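Local coordinates for phosphoglycolate phosphatase (Thermoplasma acidophilum, PDB 1L6R) that removes phosphate from 2-phosphoglycolate to give glycolate, with magnesium as cofactor, and also hydrolyses inorganic pyrophosphate less efficiently, at the calcium ion site and the interface of chains A and B. Coordinates in Å, arbitrary orientation; residue numbers count along the deposited sequence, not the author numbering. Chains: chain A/B, Hypothetical protein TA0175.

Contact 1: the calcium ion site. Residues chain A 11, 14, 140, 154, 177-178, 180-181. With CA (calcium ion), chain C.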
ATOM      1  N   ASP A  11     -10.825 -12.427  -0.033  1.00 11.20           N
ATOM      2  CA  ASP A  11     -10.876 -12.220  -1.483  1.00 10.81           C
ATOM      3  C   ASP A  11     -11.866 -13.257  -2.024  1.00 10.97           C
ATOM      4  O   ASP A  11     -11.597 -14.465  -2.008  1.00 12.45           O
ATOM      5  CB  ASP A  11      -9.468 -12.447  -2.035  1.00 11.21           C
ATOM      6  CG  ASP A  11      -9.420 -12.556  -3.531  1.00 13.11           C
ATOM      7  OD1 ASP A  11     -10.396 -12.213  -4.229  1.00 14.52           O
ATOM      8  OD2 ASP A  11      -8.357 -13.000  -3.995  1.00 13.55           O
ATOM      9  N   GLY A  14     -10.640 -15.030  -5.451  1.00 11.53           N
ATOM     10  CA  GLY A  14      -9.413 -15.758  -5.239  1.00 11.28           C
ATOM     11  C   GLY A  14      -9.473 -16.922  -4.274  1.00 11.55           C
ATOM     12  O   GLY A  14      -8.739 -17.888  -4.457  1.00 13.19           O
ATOM     13  N   TYR A 140      -5.983  -7.816 -13.514  1.00 10.86           N
ATOM     14  CA  TYR A 140      -7.062  -8.765 -13.697  1.00 10.32           C
ATOM     15  C   TYR A 140      -7.490  -9.387 -12.378  1.00  9.69           C
ATOM     16  O   TYR A 140      -6.662  -9.658 -11.507  1.00 11.49           O
ATOM     17  CB  TYR A 140      -6.615  -9.878 -14.667  1.00 10.66           C
ATOM     18  CG  TYR A 140      -7.727 -10.807 -15.087  1.00  9.69           C
ATOM     19  CD1 TYR A 140      -8.089 -11.903 -14.298  1.00 10.35           C
ATOM     20  CD2 TYR A 140      -8.460 -10.555 -16.246  1.00 11.02           C
ATOM     21  CE1 TYR A 140      -9.156 -12.712 -14.653  1.00 11.40           C
ATOM     22  CE2 TYR A 140      -9.527 -11.361 -16.608  1.00 11.41           C
ATOM     23  CZ  TYR A 140      -9.868 -12.434 -15.806  1.00 11.62           C
ATOM     24  OH  TYR A 140     -10.930 -13.228 -16.155  1.00 14.28           O
ATOM     25  N   LYS A 154      -7.389  -3.272  -2.144  1.00 12.35           N
ATOM     26  CA  LYS A 154      -7.729  -4.022  -0.948  1.00 12.42           C
ATOM     27  C   LYS A 154      -7.155  -3.422   0.329  1.00 12.63           C
ATOM     28  O   LYS A 154      -7.726  -3.613   1.400  1.00 13.61           O
ATOM     29  CB  LYS A 154      -7.311  -5.495  -1.103  1.00 13.62           C
ATOM     30  CG  LYS A 154      -8.077  -6.242  -2.210  1.00 14.17           C
ATOM     31  CD  LYS A 154      -7.957  -7.767  -2.041  1.00 13.56           C
ATOM     32  CE  LYS A 154      -8.712  -8.540  -3.130  1.00 14.31           C
ATOM     33  NZ  LYS A 154      -8.009  -8.528  -4.457  1.00 14.48           N
ATOM     34  N   ASP A 177      -4.775 -14.686  -2.467  1.00 11.60           N
ATOM     35  CA  ASP A 177      -4.084 -15.732  -3.211  1.00 10.96           C
ATOM     36  C   ASP A 177      -3.053 -15.303  -4.241  1.00 11.45           C
ATOM     37  O   ASP A 177      -2.278 -16.136  -4.700  1.00 11.97           O
ATOM     38  CB  ASP A 177      -5.131 -16.607  -3.932  1.00 10.63           C
ATOM     39  CG  ASP A 177      -5.819 -15.875  -5.083  1.00 11.94           C
ATOM     40  OD1 ASP A 177      -5.902 -14.646  -5.036  1.00 11.96           O
ATOM     41  OD2 ASP A 177      -6.290 -16.519  -6.039  1.00 12.60           O
ATOM     42  N   SER A 178      -3.018 -14.026  -4.604  1.00 12.75           N
ATOM     43  CA  SER A 178      -2.118 -13.605  -5.669  1.00 12.59           C
ATOM     44  C   SER A 178      -1.672 -12.158  -5.557  1.00 12.43           C
ATOM     45  O   SER A 178      -1.939 -11.490  -4.561  1.00 12.79           O
ATOM     46  CB  SER A 178      -2.811 -13.830  -7.020  1.00 14.39           C
ATOM     47  OG  SER A 178      -4.012 -13.085  -7.078  1.00 16.64           O
ATOM     48  N   ASN A 180      -2.722  -9.388  -6.854  1.00 11.86           N
ATOM     49  CA  ASN A 180      -3.727  -8.360  -6.637  1.00 12.25           C
ATOM     50  C   ASN A 180      -4.194  -8.296  -5.172  1.00 12.28           C
ATOM     51  O   ASN A 180      -5.040  -7.476  -4.816  1.00 14.49           O
ATOM     52  CB  ASN A 180      -4.922  -8.503  -7.617  1.00 13.19           C
ATOM     53  CG  ASN A 180      -5.643  -9.831  -7.498  1.00 12.92           C
ATOM     54  OD1 ASN A 180      -5.630 -10.449  -6.443  1.00 14.02           O
ATOM     55  ND2 ASN A 180      -6.299 -10.261  -8.578  1.00 12.50           N
ATOM     56  N   ASP A 181      -3.619  -9.146  -4.320  1.00 12.61           N
ATOM     57  CA  ASP A 181      -3.925  -9.131  -2.891  1.00 11.55           C
ATOM     58  C   ASP A 181      -2.750  -8.618  -2.076  1.00 12.06           C
ATOM     59  O   ASP A 181      -2.879  -8.396  -0.874  1.00 12.90           O
ATOM     60  CB  ASP A 181      -4.258 -10.518  -2.382  1.00 12.37           C
ATOM     61  CG  ASP A 181      -5.331 -11.143  -3.176  1.00 12.89           C
ATOM     62  OD1 ASP A 181      -6.418 -10.536  -3.261  1.00 14.92           O
ATOM     63  OD2 ASP A 181      -5.078 -12.229  -3.724  1.00 12.87           O
TER
HETATM   64 CA    CA C 901      -6.637 -12.390  -5.538  1.00 12.71          CA
HETATM   65  O   HOH W   1      -7.335 -13.095  -7.827  1.00 16.67           O
HETATM   66  O   HOH W   2      -8.727 -10.856  -6.148  1.00 16.36           O

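Contact 2: the interface of chains A and B. Residues chain A 132-135, 150; chain B 200, 203-204.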
ATOM      1  N   GLU A 132      -1.594   4.432 -16.527  1.00 14.58           N
ATOM      2  CA  GLU A 132      -0.782   4.971 -15.452  1.00 16.07           C
ATOM      3  C   GLU A 132      -0.453   6.443 -15.684  1.00 16.55           C
ATOM      4  O   GLU A 132      -0.299   7.203 -14.729  1.00 17.59           O
ATOM      5  CB  GLU A 132       0.483   4.122 -15.274  1.00 15.53           C
ATOM      6  CG  GLU A 132       0.149   2.651 -15.021  1.00 17.00           C
ATOM      7  CD  GLU A 132       1.301   1.851 -14.455  1.00 18.97           C
ATOM      8  OE1 GLU A 132       2.465   2.228 -14.690  1.00 19.48           O
ATOM      9  OE2 GLU A 132       1.042   0.830 -13.781  1.00 18.51           O
ATOM     10  N   SER A 133      -0.387   6.856 -16.946  1.00 17.41           N
ATOM     11  CA  SER A 133      -0.091   8.256 -17.249  1.00 18.85           C
ATOM     12  C   SER A 133      -1.284   9.135 -16.881  1.00 18.67           C
ATOM     13  O   SER A 133      -1.179  10.365 -16.830  1.00 18.96           O
ATOM     14  CB  SER A 133       0.236   8.433 -18.735  1.00 19.67           C
ATOM     15  OG  SER A 133      -0.925   8.332 -19.539  1.00 24.73           O
ATOM     16  N   ARG A 134      -2.421   8.502 -16.618  1.00 18.28           N
ATOM     17  CA  ARG A 134      -3.637   9.221 -16.260  1.00 18.14           C
ATOM     18  C   ARG A 134      -4.021   9.039 -14.791  1.00 16.48           C
ATOM     19  O   ARG A 134      -5.108   9.435 -14.375  1.00 18.01           O
ATOM     20  CB  ARG A 134      -4.788   8.760 -17.156  1.00 21.29           C
ATOM     21  CG  ARG A 134      -4.598   9.088 -18.632  0.95 26.15           C
ATOM     22  CD  ARG A 134      -4.579  10.590 -18.851  0.84 31.93           C
ATOM     23  NE  ARG A 134      -5.701  11.237 -18.177  0.48 36.80           N
ATOM     24  CZ  ARG A 134      -6.980  10.982 -18.435  0.36 39.54           C
ATOM     25  NH1 ARG A 134      -7.311  10.090 -19.361  0.64 41.75           N
ATOM     26  NH2 ARG A 134      -7.930  11.615 -17.759  0.76 41.30           N
ATOM     27  N   GLY A 135      -3.139   8.422 -14.008  1.00 14.97           N
ATOM     28  CA  GLY A 135      -3.433   8.224 -12.598  1.00 13.94           C
ATOM     29  C   GLY A 135      -4.222   6.968 -12.270  1.00 12.87           C
ATOM     30  O   GLY A 135      -4.752   6.842 -11.160  1.00 14.04           O
ATOM     31  N   ARG A 150      -5.662   5.069  -8.767  1.00 13.89           N
ATOM     32  CA  ARG A 150      -4.519   4.681  -7.940  1.00 13.91           C
ATOM     33  C   ARG A 150      -4.915   4.732  -6.461  1.00 14.21           C
ATOM     34  O   ARG A 150      -5.460   5.732  -5.994  1.00 15.95           O
ATOM     35  CB  ARG A 150      -3.341   5.633  -8.191  1.00 15.58           C
ATOM     36  CG  ARG A 150      -2.148   5.456  -7.249  1.00 16.77           C
ATOM     37  CD  ARG A 150      -1.331   4.206  -7.530  1.00 18.23           C
ATOM     38  NE  ARG A 150      -0.687   4.250  -8.839  1.00 18.80           N
ATOM     39  CZ  ARG A 150       0.349   3.490  -9.189  1.00 18.66           C
ATOM     40  NH1 ARG A 150       0.872   2.630  -8.328  1.00 19.17           N
ATOM     41  NH2 ARG A 150       0.853   3.587 -10.412  1.00 19.09           N
TER
ATOM     42  N   ASN B 200       4.459   8.752 -13.145  1.00 16.62           N
ATOM     43  CA  ASN B 200       3.384   8.135 -12.375  1.00 17.34           C
ATOM     44  C   ASN B 200       3.025   8.922 -11.123  1.00 16.09           C
ATOM     45  O   ASN B 200       1.849   9.019 -10.770  1.00 17.65           O
ATOM     46  CB  ASN B 200       3.739   6.688 -12.014  1.00 17.63           C
ATOM     47  CG  ASN B 200       3.440   5.724 -13.149  1.00 19.82           C
ATOM     48  OD1 ASN B 200       3.082   6.141 -14.253  1.00 20.27           O
ATOM     49  ND2 ASN B 200       3.586   4.427 -12.882  1.00 20.46           N
ATOM     50  N   ALA B 203       1.140  12.063 -12.201  1.00 17.55           N
ATOM     51  CA  ALA B 203      -0.220  11.727 -12.613  1.00 17.78           C
ATOM     52  C   ALA B 203      -1.225  11.532 -11.478  1.00 19.79           C
ATOM     53  O   ALA B 203      -2.433  11.634 -11.695  1.00 19.78           O
ATOM     54  CB  ALA B 203      -0.198  10.483 -13.508  1.00 19.45           C
ATOM     55  N   VAL B 204      -0.739  11.252 -10.272  1.00 19.83           N
ATOM     56  CA  VAL B 204      -1.647  11.059  -9.151  1.00 20.47           C
ATOM     57  C   VAL B 204      -1.588  12.193  -8.130  1.00 20.49           C
ATOM     58  O   VAL B 204      -2.335  12.197  -7.157  1.00 22.11           O
ATOM     59  CB  VAL B 204      -1.389   9.708  -8.430  1.00 20.23           C
ATOM     60  CG1 VAL B 204      -1.664   8.555  -9.389  1.00 20.13           C
ATOM     61  CG2 VAL B 204       0.033   9.643  -7.909  1.00 20.45           C
TER
HETATM   62  O   HOH W   3       0.236   7.146 -12.168  1.00 23.15           O

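Contact 1: the calcium ion site
Four side-chain oxygens and two waters bind the calcium ion in a distorted six-coordinate shell; A:Ser178 OG stands at a longer distance, and further ligands may be unseen. A:Asp11, at the end of strand 7-11, reaches it tip-on through OD2 at 2.4 Å from the ion, its CG anti to the backbone N (chi1 168°). Its second carboxylate oxygen, OD1, stays back and accepts the backbone N-H of A:Gly14 at 3.1 Å, a donor lying above the carboxylate plane that helps fix the rotation of the group. A:Asp177 enters roughly at right angles to A:Asp11, CG in the crowded position between N and carbonyl carbon (chi1 70°), and turns OD1 to this ion. A:Ser178 OG donates to that OD1 from above the carboxylate plane. An alanine here in place of A:Asp177 would take away that ligand together with the acceptor for A:Ser178 OG, and would probably loosen the metal and lower the negative charge that holds it. The amide of A:Asn180 turns OD1 to the ion and ND2 to the carbonyl O of A:Tyr140, at 3.0 Å, and to water 1, so the flip of the amide is settled; the bond to A:Tyr140 falls on a lone pair of that carbonyl and close to the amide plane of A:Asn180. A:Asp181 binds through OD2, with OD1 in a looser contact 2.9 Å from the ion. That OD2 is gripped further by two backbone N-H groups: A:Ser178 N on its anti lone pair at 2.9 Å, and A:Asp177 N from above the plane at 2.8 Å. Further out, A:Lys154 makes a salt bridge from NZ to A:Asp181 OD1 at 2.8 Å, and also bonds to water 2 and the carbonyl O of A:Asn180; its charge probably offsets part of the acidic cluster. This is the HAD-type active site: A:Asp11 is the nucleophile, A:Lys154 probably contacts substrate, and calcium occupies a site assigned to the magnesium needed for phosphate transfer.

Contact 2: the interface of chains A and B
Helix 199-204 of chain B lays one face against the end of helix 124-132 of chain A and the turn that follows it, part of the two-fold interface of the homodimer. The polar end is carried by A:Glu132 and B:Asn200, whose side chains cross obliquely. Both start with CG anti to the carbonyl carbon, and the glutamate then runs on extended, chi2 -163°, so that its carboxylate sits beside the amide tip. The two flat groups are turned 77° against each other: ND2 of B:Asn200 points its N-H, almost in its own amide plane, at OE1 of A:Glu132, 3.1 Å away. The bond is fairly straight, 161° at the hydrogen, but OE1 is met from well above the carboxylate plane. The other side of the amide, OD1, rests against CB of A:Glu132 at 3.4 Å, so the asparagine lies alongside the glutamate stem as well as touching its tip. A:Arg150 crosses B:Asn200 at about a right angle; bends at chi2 and chi3 turn its guanidinium toward the asparagine, NH2 near ND2 without a hydrogen bond between them. The arginine also packs through its stem: CB meets CG1 of B:Val204 at 3.6 Å, and CG, anti to the backbone N, lies against the same methyl. That methyl packs on CA of A:Gly135 as well, 3.7 Å from CG1, where the glycine has no side chain to intervene. B:Ala203 puts its methyl CB over the turn, touching the carbonyl O of A:Ser133. Between the two backbones, water 3 bridges the helix ends, 2.6 Å from the carbonyl O of A:Glu132 and 2.8 Å from the carbonyl O of B:Asn200.

Contact 1 and contact 2 lie about 21 Å apart, measured between the centres of their C-alpha atoms, and share no residue. Chain A nevertheless ties them together: strand 136-141, which supplies A:Tyr140 to contact 1, begins directly after the A:Gly135 turn of contact 2, while A:Arg150 is followed a few residues later by helix 154-164, which opens with A:Lys154. Dimer packing could therefore help to place the segments that approach the metal site, although the structure alone does not show any coupling. By symmetry each homodimer has two such active sites and two such patches.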